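Local coordinates for geranylgeranyl Pyrophosphate Synthetase (Geoglobus acetivorans, PDB 5JFQ), which builds geranylgeranyl diphosphate, with some farnesyl diphosphate, by adding isopentenyl diphosphate units to dimethylallyl diphosphate, at residues 71-76 and 138-143; 84-89 and 103-108; 121-126 and 134-139. All blocks are in the same frame, centred on the assembly; numbering follows the deposited sequence.

Contact 1 (71-76 and 138-143); sequences IAIETV and SKLARV
Leu140 and Val76 meet along their flanks: the two side chains run past each other in opposite directions, each reaching from its own helix, 130-159 or 67-88, toward the facing one. Leu140 can be followed outward. Its CB leaves the backbone pointing at the other helix but is still about 6.0 Å short of the CG2 of Val76. The next atom, CG, lies anti to the backbone N (chi1 175°), which carries the branch point straight on toward the facing helix, and the two methyls then divide the work. CD1 turns to Ile73 and Val76, lying 4.1 Å from Val76 CG2 and 4.4 Å from Ile73 CG1. CD2 turns toward Ala72, whose CB is 4.6 Å away, and it also packs on Leu123. On the facing helix, Val76 presents CG2, the methyl anti to its carbonyl carbon and beside its backbone N, while Ile73 touches through CG1, the root of its longer branch. No hydrogen bond crosses, so this is purely apolar packing of moderate closeness inside the largely helical isoprenoid synthase fold. It lies near the substrate region, since Ile73 comes within about 4 Å of the side chain of Arg48, which probably binds isopentenyl diphosphate, as in related synthases. On helix 130-159, Arg142 also forms a salt bridge with Glu121 of the second subunit. Around the leucine the helices close in: Ile182 of helix 165-190 touches both Ile73 and Leu140, and helix 105-123 lays Ala119 against Val76 and Leu123 against Leu140.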
loop_
_atom_site.group_PDB
_atom_site.type_symbol
_atom_site.label_atom_id
_atom_site.label_comp_id
_atom_site.label_asym_id
_atom_site.label_seq_id
_atom_site.Cartn_x
_atom_site.Cartn_y
_atom_site.Cartn_z
ATOM N N ILE B 71 -11.650 5.778 -10.775
ATOM C CA ILE B 71 -10.368 5.184 -11.122
ATOM C C ILE B 71 -9.616 4.771 -9.862
ATOM O O ILE B 71 -8.940 3.734 -9.848
ATOM C CB ILE B 71 -9.566 6.167 -11.999
ATOM C CG1 ILE B 71 -10.347 6.450 -13.282
ATOM C CG2 ILE B 71 -8.173 5.632 -12.330
ATOM C CD1 ILE B 71 -10.871 5.188 -13.957
ATOM N N ALA B 72 -9.748 5.535 -8.772
ATOM C CA ALA B 72 -8.968 5.213 -7.582
ATOM C C ALA B 72 -9.410 3.895 -6.974
ATOM O O ALA B 72 -8.576 3.074 -6.582
ATOM C CB ALA B 72 -9.066 6.327 -6.543
ATOM N N ILE B 73 -10.715 3.680 -6.886
ATOM C CA ILE B 73 -11.218 2.443 -6.314
ATOM C C ILE B 73 -10.871 1.252 -7.203
ATOM O O ILE B 73 -10.490 0.186 -6.703
ATOM C CB ILE B 73 -12.723 2.579 -6.064
ATOM C CG1 ILE B 73 -12.925 3.582 -4.932
ATOM C CG2 ILE B 73 -13.344 1.216 -5.773
ATOM C CD1 ILE B 73 -14.291 3.559 -4.349
ATOM N N GLU B 74 -10.961 1.411 -8.527
ATOM C CA GLU B 74 -10.549 0.322 -9.410
ATOM C C GLU B 74 -9.075 0.013 -9.228
ATOM O O GLU B 74 -8.660 -1.153 -9.286
ATOM C CB GLU B 74 -10.822 0.659 -10.874
ATOM C CG GLU B 74 -10.398 -0.440 -11.857
ATOM C CD GLU B 74 -11.290 -1.675 -11.813
ATOM O OE1 GLU B 74 -12.299 -1.661 -11.091
ATOM O OE2 GLU B 74 -10.983 -2.667 -12.501
ATOM N N THR B 75 -8.275 1.050 -8.992
ATOM C CA THR B 75 -6.856 0.860 -8.737
ATOM C C THR B 75 -6.634 0.058 -7.459
ATOM O O THR B 75 -5.818 -0.875 -7.436
ATOM C CB THR B 75 -6.178 2.229 -8.679
ATOM O OG1 THR B 75 -6.620 3.008 -9.796
ATOM C CG2 THR B 75 -4.657 2.101 -8.717
ATOM N N VAL B 76 -7.363 0.395 -6.391
ATOM C CA VAL B 76 -7.330 -0.424 -5.182
ATOM C C VAL B 76 -7.697 -1.863 -5.511
ATOM O O VAL B 76 -7.009 -2.806 -5.097
ATOM C CB VAL B 76 -8.264 0.145 -4.097
ATOM C CG1 VAL B 76 -8.445 -0.897 -2.975
ATOM C CG2 VAL B 76 -7.703 1.440 -3.541
ATOM N N SER B 138 -9.714 9.323 3.881
ATOM C CA SER B 138 -9.799 8.646 5.170
ATOM C C SER B 138 -10.664 7.390 5.094
ATOM O O SER B 138 -10.308 6.333 5.650
ATOM C CB SER B 138 -10.362 9.605 6.213
ATOM O OG SER B 138 -10.622 8.924 7.424
ATOM N N LYS B 139 -11.809 7.493 4.410
ATOM C CA LYS B 139 -12.728 6.369 4.310
ATOM C C LYS B 139 -12.164 5.257 3.428
ATOM O O LYS B 139 -12.249 4.075 3.782
ATOM C CB LYS B 139 -14.073 6.880 3.809
ATOM C CG LYS B 139 -14.795 7.754 4.866
ATOM C CD LYS B 139 -15.914 8.601 4.254
ATOM C CE LYS B 139 -16.546 9.560 5.267
ATOM N NZ LYS B 139 -17.496 8.942 6.241
ATOM N N LEU B 140 -11.558 5.620 2.296
ATOM C CA LEU B 140 -10.944 4.636 1.419
ATOM C C LEU B 140 -9.746 3.967 2.066
ATOM O O LEU B 140 -9.464 2.798 1.792
ATOM C CB LEU B 140 -10.528 5.296 0.114
ATOM C CG LEU B 140 -9.760 4.387 -0.842
ATOM C CD1 LEU B 140 -10.593 3.178 -1.264
ATOM C CD2 LEU B 140 -9.314 5.168 -2.047
ATOM N N ALA B 141 -9.023 4.682 2.916
ATOM C CA ALA B 141 -7.881 4.059 3.568
ATOM C C ALA B 141 -8.338 3.079 4.643
ATOM O O ALA B 141 -7.711 2.034 4.843
ATOM C CB ALA B 141 -6.961 5.139 4.149
ATOM N N ARG B 142 -9.414 3.407 5.361
ATOM C CA ARG B 142 -9.974 2.471 6.330
ATOM C C ARG B 142 -10.525 1.245 5.624
ATOM O O ARG B 142 -10.399 0.111 6.110
ATOM C CB ARG B 142 -11.081 3.150 7.127
ATOM C CG ARG B 142 -10.588 4.028 8.244
ATOM C CD ARG B 142 -10.920 3.407 9.619
ATOM N NE ARG B 142 -10.694 1.960 9.684
ATOM C CZ ARG B 142 -9.581 1.378 10.133
ATOM N NH1 ARG B 142 -8.554 2.098 10.561
ATOM N NH2 ARG B 142 -9.496 0.051 10.157
ATOM N N VAL B 143 -11.165 1.478 4.480
ATOM C CA VAL B 143 -11.628 0.405 3.615
ATOM C C VAL B 143 -10.471 -0.519 3.266
ATOM O O VAL B 143 -10.582 -1.748 3.376
ATOM C CB VAL B 143 -12.299 1.030 2.370
ATOM C CG1 VAL B 143 -12.388 0.054 1.220
ATOM C CG2 VAL B 143 -13.666 1.576 2.743
#

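Contact 2 (84-89 and 103-108); sequences DDIMDE and FGIPTA
Ile86 faces Ile105 and Ala108 with a chi1 of -63° that sets CG2 anti to the backbone N and CG1 beside it; from there chi2, at 166°, stretches CD1 out toward the second helix. Ile105 takes nearly the same first torsion, and its CG2 therefore also stands anti to its N. The two isoleucines cross obliquely, touching through these branch methyls, CG2 of Ile86 to CG2 of Ile105 at 3.9 Å. The long branch of Ile86 goes to the alanine: its CD1 lies 3.5 Å from Ala108 CB, and its CG1 lies 3.8 Å from that same methyl. Gly104 starts helix 105-123 as N-cap residue, and its O accepts the N of Ala108 at 2.9 Å. Its positive phi (104°) would drive a beta carbon into the carbonyl O of Phe103, a good reason for glycine. Ile109 of the second subunit also packs on Ile86, extending the apolar cluster across the dimer. Residues 84-88 read DDIMD, the first aspartate-rich DDxxD motif of this family, and Asp84 and Asp88 probably bind magnesium. Asp84 forms a salt bridge with Lys175, and Asp85 one with Arg93. The chemistry is thus divided around one helix end: the aspartates serve the salt bridges and, probably, the metal, whereas Ile86, with only hydrocarbon to offer, joins the motif to helix 105-123 by apolar packing alone.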
loop_
_atom_site.group_PDB
_atom_site.type_symbol
_atom_site.label_atom_id
_atom_site.label_comp_id
_atom_site.label_asym_id
_atom_site.label_seq_id
_atom_site.Cartn_x
_atom_site.Cartn_y
_atom_site.Cartn_z
ATOM N N ASP B 84 -3.316 -10.618 -3.739
ATOM C CA ASP B 84 -4.059 -11.844 -3.473
ATOM C C ASP B 84 -3.460 -13.006 -4.243
ATOM O O ASP B 84 -3.247 -14.087 -3.687
ATOM C CB ASP B 84 -5.531 -11.669 -3.841
ATOM C CG ASP B 84 -6.301 -10.883 -2.805
ATOM O OD1 ASP B 84 -5.716 -10.526 -1.756
ATOM O OD2 ASP B 84 -7.500 -10.628 -3.032
ATOM N N ASP B 85 -3.163 -12.786 -5.527
ATOM C CA ASP B 85 -2.599 -13.840 -6.362
ATOM C C ASP B 85 -1.259 -14.312 -5.835
ATOM O O ASP B 85 -0.908 -15.484 -6.001
ATOM C CB ASP B 85 -2.462 -13.358 -7.801
ATOM C CG ASP B 85 -3.802 -13.139 -8.463
ATOM O OD1 ASP B 85 -4.815 -13.624 -7.914
ATOM O OD2 ASP B 85 -3.850 -12.494 -9.530
ATOM N N ILE B 86 -0.497 -13.428 -5.199
ATOM C CA ILE B 86 0.716 -13.890 -4.539
ATOM C C ILE B 86 0.371 -14.897 -3.449
ATOM O O ILE B 86 1.088 -15.885 -3.254
ATOM C CB ILE B 86 1.510 -12.705 -3.973
ATOM C CG1 ILE B 86 1.980 -11.793 -5.093
ATOM C CG2 ILE B 86 2.721 -13.205 -3.235
ATOM C CD1 ILE B 86 2.477 -10.446 -4.583
ATOM N N MET B 87 -0.744 -14.675 -2.741
ATOM C CA MET B 87 -1.099 -15.484 -1.576
ATOM C C MET B 87 -1.698 -16.820 -1.978
ATOM O O MET B 87 -1.287 -17.866 -1.471
ATOM C CB MET B 87 -2.077 -14.734 -0.679
ATOM C CG MET B 87 -1.386 -13.825 0.306
ATOM S SD MET B 87 -2.309 -12.336 0.786
ATOM C CE MET B 87 -0.929 -11.308 1.223
ATOM N N ASP B 88 -2.675 -16.805 -2.879
ATOM C CA ASP B 88 -3.278 -18.042 -3.352
ATOM C C ASP B 88 -2.376 -18.812 -4.312
ATOM O O ASP B 88 -2.732 -19.927 -4.703
ATOM C CB ASP B 88 -4.618 -17.728 -4.020
ATOM C CG ASP B 88 -5.469 -16.767 -3.198
ATOM O OD1 ASP B 88 -5.372 -16.789 -1.949
ATOM O OD2 ASP B 88 -6.226 -15.976 -3.806
ATOM N N GLU B 89 -1.226 -18.241 -4.686
ATOM C CA GLU B 89 -0.271 -18.829 -5.635
ATOM C C GLU B 89 -0.953 -19.349 -6.894
ATOM O O GLU B 89 -0.489 -20.312 -7.516
ATOM C CB GLU B 89 0.552 -19.925 -4.973
ATOM C CG GLU B 89 1.195 -19.455 -3.690
ATOM C CD GLU B 89 2.253 -20.410 -3.208
ATOM O OE1 GLU B 89 2.087 -21.630 -3.425
ATOM O OE2 GLU B 89 3.256 -19.942 -2.627
ATOM N N PHE B 103 6.349 -12.143 -13.503
ATOM C CA PHE B 103 7.380 -11.185 -13.147
ATOM C C PHE B 103 8.087 -11.519 -11.854
ATOM O O PHE B 103 9.134 -10.927 -11.571
ATOM C CB PHE B 103 6.789 -9.776 -13.017
ATOM C CG PHE B 103 5.851 -9.409 -14.109
ATOM C CD1 PHE B 103 6.312 -8.772 -15.257
ATOM C CD2 PHE B 103 4.502 -9.663 -13.989
ATOM C CE1 PHE B 103 5.440 -8.394 -16.276
ATOM C CE2 PHE B 103 3.622 -9.294 -15.002
ATOM C CZ PHE B 103 4.097 -8.658 -16.150
ATOM N N GLY B 104 7.555 -12.434 -11.068
ATOM C CA GLY B 104 8.178 -12.777 -9.811
ATOM C C GLY B 104 7.436 -12.166 -8.633
ATOM O O GLY B 104 6.693 -11.182 -8.752
ATOM N N ILE B 105 7.631 -12.783 -7.479
ATOM C CA ILE B 105 6.940 -12.323 -6.287
ATOM C C ILE B 105 7.369 -10.907 -5.901
ATOM O O ILE B 105 6.493 -10.047 -5.751
ATOM C CB ILE B 105 7.101 -13.363 -5.157
ATOM C CG1 ILE B 105 6.391 -14.651 -5.593
ATOM C CG2 ILE B 105 6.548 -12.830 -3.846
ATOM C CD1 ILE B 105 6.449 -15.772 -4.600
ATOM N N PRO B 106 8.663 -10.595 -5.767
ATOM C CA PRO B 106 9.015 -9.214 -5.390
ATOM C C PRO B 106 8.451 -8.159 -6.336
ATOM O O PRO B 106 7.872 -7.169 -5.862
ATOM C CB PRO B 106 10.557 -9.243 -5.365
ATOM C CG PRO B 106 10.948 -10.493 -6.060
ATOM C CD PRO B 106 9.858 -11.455 -5.797
ATOM N N THR B 107 8.559 -8.339 -7.653
ATOM C CA THR B 107 7.979 -7.342 -8.550
ATOM C C THR B 107 6.465 -7.279 -8.399
ATOM O O THR B 107 5.881 -6.191 -8.420
ATOM C CB THR B 107 8.361 -7.625 -9.998
ATOM O OG1 THR B 107 9.788 -7.572 -10.133
ATOM C CG2 THR B 107 7.742 -6.586 -10.928
ATOM N N ALA B 108 5.814 -8.430 -8.234
ATOM C CA ALA B 108 4.376 -8.434 -7.962
ATOM C C ALA B 108 4.045 -7.624 -6.720
ATOM O O ALA B 108 3.063 -6.877 -6.700
ATOM C CB ALA B 108 3.864 -9.865 -7.798
#

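Contact 3 (121-126 and 134-139); sequences EILSMS and VRAVSK
Leu123 lays a methyl over a flat group, the peptide joining Ala136 to Val137; no aromatic ring takes part. Its CD2 stands above one face of that peptide, 3.7 Å from the O of Ala136 and 3.6 Å from the CA of Val137. This closes a helical hairpin of the isoprenoid synthase fold, in which helix 105-123 turns back through a short connection into helix 130-159, which runs in a roughly opposite direction. The side chain gets there because CG lies anti to the backbone N (chi1 175°), directing both methyls toward the facing helix. CD2 goes on to meet the CG2 of Val137 at 3.5 Å, the leucine and valine passing at a slant, while CD1 reaches the other way, to the CB of Ala136 at 4.2 Å. One leucine thus straddles two successive residues of the facing helix, gripping a side chain with each methyl and the backbone with CD2. Putting an alanine here would remove CG and both methyls, and is likely to open a gap beside Ala136 and Val137 where the hairpin is now filled. Ile186 of helix 165-190 packs on both Leu123 and Ala136, and the touching residues are all buried. Toward the dimer interface, Ser124 packs on Ser138 of the second subunit. The contact lies away from the substrate and magnesium sites, and it joins the end of one helix to the early turns of the next. From Leu123 to Ser126 the chain makes a type I beta turn, with the N of Ser126 bonded to the O of Leu123 at 3.1 Å. At the same bend, Ser124 OG donates to Glu121 O at 2.8 Å, approaching at 120° to the C=O and tilted 35° from the carbonyl plane.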
loop_
_atom_site.group_PDB
_atom_site.type_symbol
_atom_site.label_atom_id
_atom_site.label_comp_id
_atom_site.label_asym_id
_atom_site.label_seq_id
_atom_site.Cartn_x
_atom_site.Cartn_y
_atom_site.Cartn_z
ATOM N N GLU B 121 -3.099 8.891 -5.045
ATOM C CA GLU B 121 -2.766 10.078 -5.811
ATOM C C GLU B 121 -3.894 10.427 -6.766
ATOM O O GLU B 121 -4.185 11.608 -6.995
ATOM C CB GLU B 121 -1.463 9.891 -6.580
ATOM C CG GLU B 121 -1.074 11.120 -7.356
ATOM C CD GLU B 121 0.131 10.932 -8.237
ATOM O OE1 GLU B 121 0.729 9.841 -8.220
ATOM O OE2 GLU B 121 0.477 11.893 -8.954
ATOM N N ILE B 122 -4.558 9.414 -7.320
ATOM C CA ILE B 122 -5.646 9.701 -8.243
ATOM C C ILE B 122 -6.854 10.246 -7.485
ATOM O O ILE B 122 -7.421 11.276 -7.861
ATOM C CB ILE B 122 -5.982 8.455 -9.070
ATOM C CG1 ILE B 122 -4.806 8.161 -10.007
ATOM C CG2 ILE B 122 -7.285 8.676 -9.839
ATOM C CD1 ILE B 122 -4.815 6.744 -10.591
ATOM N N LEU B 123 -7.239 9.583 -6.389
ATOM C CA LEU B 123 -8.331 10.082 -5.563
ATOM C C LEU B 123 -8.157 11.562 -5.252
ATOM O O LEU B 123 -9.105 12.341 -5.371
ATOM C CB LEU B 123 -8.430 9.280 -4.265
ATOM C CG LEU B 123 -9.474 9.781 -3.260
ATOM C CD1 LEU B 123 -10.841 9.798 -3.882
ATOM C CD2 LEU B 123 -9.487 8.898 -2.040
ATOM N N SER B 124 -6.938 11.969 -4.886
ATOM C CA SER B 124 -6.646 13.325 -4.454
ATOM C C SER B 124 -6.778 14.338 -5.577
ATOM O O SER B 124 -6.798 15.543 -5.298
ATOM C CB SER B 124 -5.236 13.399 -3.860
ATOM O OG SER B 124 -4.251 13.512 -4.884
ATOM N N MET B 125 -6.845 13.887 -6.827
ATOM C CA MET B 125 -7.056 14.786 -7.952
ATOM C C MET B 125 -8.507 15.213 -8.100
ATOM O O MET B 125 -8.813 15.969 -9.028
ATOM C CB MET B 125 -6.626 14.129 -9.259
ATOM C CG MET B 125 -5.219 13.630 -9.294
ATOM S SD MET B 125 -4.958 12.735 -10.842
ATOM C CE MET B 125 -3.406 11.923 -10.509
ATOM N N SER B 126 -9.403 14.742 -7.234
ATOM C CA SER B 126 -10.827 14.920 -7.475
ATOM C C SER B 126 -11.215 16.395 -7.504
ATOM O O SER B 126 -10.693 17.213 -6.743
ATOM C CB SER B 126 -11.641 14.184 -6.415
ATOM O OG SER B 126 -11.641 12.790 -6.668
ATOM N N VAL B 134 -10.494 14.894 1.700
ATOM C CA VAL B 134 -9.874 14.377 2.918
ATOM C C VAL B 134 -10.710 13.249 3.499
ATOM O O VAL B 134 -10.213 12.141 3.722
ATOM C CB VAL B 134 -9.661 15.505 3.940
ATOM C CG1 VAL B 134 -9.179 14.910 5.254
ATOM C CG2 VAL B 134 -8.657 16.485 3.409
ATOM N N ARG B 135 -12.001 13.503 3.720
ATOM C CA ARG B 135 -12.885 12.444 4.193
ATOM C C ARG B 135 -12.879 11.235 3.260
ATOM O O ARG B 135 -12.926 10.094 3.728
ATOM C CB ARG B 135 -14.297 12.980 4.370
ATOM C CG ARG B 135 -14.477 13.782 5.650
ATOM C CD ARG B 135 -15.814 14.515 5.657
ATOM N NE ARG B 135 -16.961 13.621 5.479
ATOM C CZ ARG B 135 -17.932 13.819 4.586
ATOM N NH1 ARG B 135 -17.909 14.887 3.784
ATOM N NH2 ARG B 135 -18.942 12.963 4.513
ATOM N N ALA B 136 -12.814 11.455 1.945
ATOM C CA ALA B 136 -12.784 10.337 1.009
ATOM C C ALA B 136 -11.492 9.554 1.137
ATOM O O ALA B 136 -11.496 8.319 1.062
ATOM C CB ALA B 136 -12.957 10.823 -0.429
ATOM N N VAL B 137 -10.372 10.249 1.322
ATOM C CA VAL B 137 -9.116 9.538 1.524
ATOM C C VAL B 137 -9.167 8.729 2.819
ATOM O O VAL B 137 -8.761 7.559 2.857
ATOM C CB VAL B 137 -7.945 10.536 1.501
ATOM C CG1 VAL B 137 -6.686 9.910 2.079
ATOM C CG2 VAL B 137 -7.712 11.027 0.084
ATOM N N SER B 138 -9.714 9.323 3.881
ATOM C CA SER B 138 -9.799 8.646 5.170
ATOM C C SER B 138 -10.664 7.390 5.094
ATOM O O SER B 138 -10.308 6.333 5.650
ATOM C CB SER B 138 -10.362 9.605 6.213
ATOM O OG SER B 138 -10.622 8.924 7.424
ATOM N N LYS B 139 -11.809 7.493 4.410
ATOM C CA LYS B 139 -12.728 6.369 4.310
ATOM C C LYS B 139 -12.164 5.257 3.428
ATOM O O LYS B 139 -12.249 4.075 3.782
ATOM C CB LYS B 139 -14.073 6.880 3.809
ATOM C CG LYS B 139 -14.795 7.754 4.866
ATOM C CD LYS B 139 -15.914 8.601 4.254
ATOM C CE LYS B 139 -16.546 9.560 5.267
ATOM N NZ LYS B 139 -17.496 8.942 6.241
#

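Overall arrangement
Three successive long helices, 67-88, 105-123 and 130-159, supply all the contacts, each contact joining a different pair of them. Contact 2 is nested inside the loop that contact 1 closes, and it closes before contact 3 opens; contacts 1 and 3 both end on helix 130-159, sharing Ser138 and Lys139. Those two are neighbours, their centres 8 Å apart, and they pack directly on each other as one continuous apolar core. Contact 2 lies at the other end of helix 67-88, its centre 21 Å from that of contact 1 and 27 Å from that of contact 3. One helix therefore runs from this core to the aspartate-rich motif, and all three contacts border the second subunit.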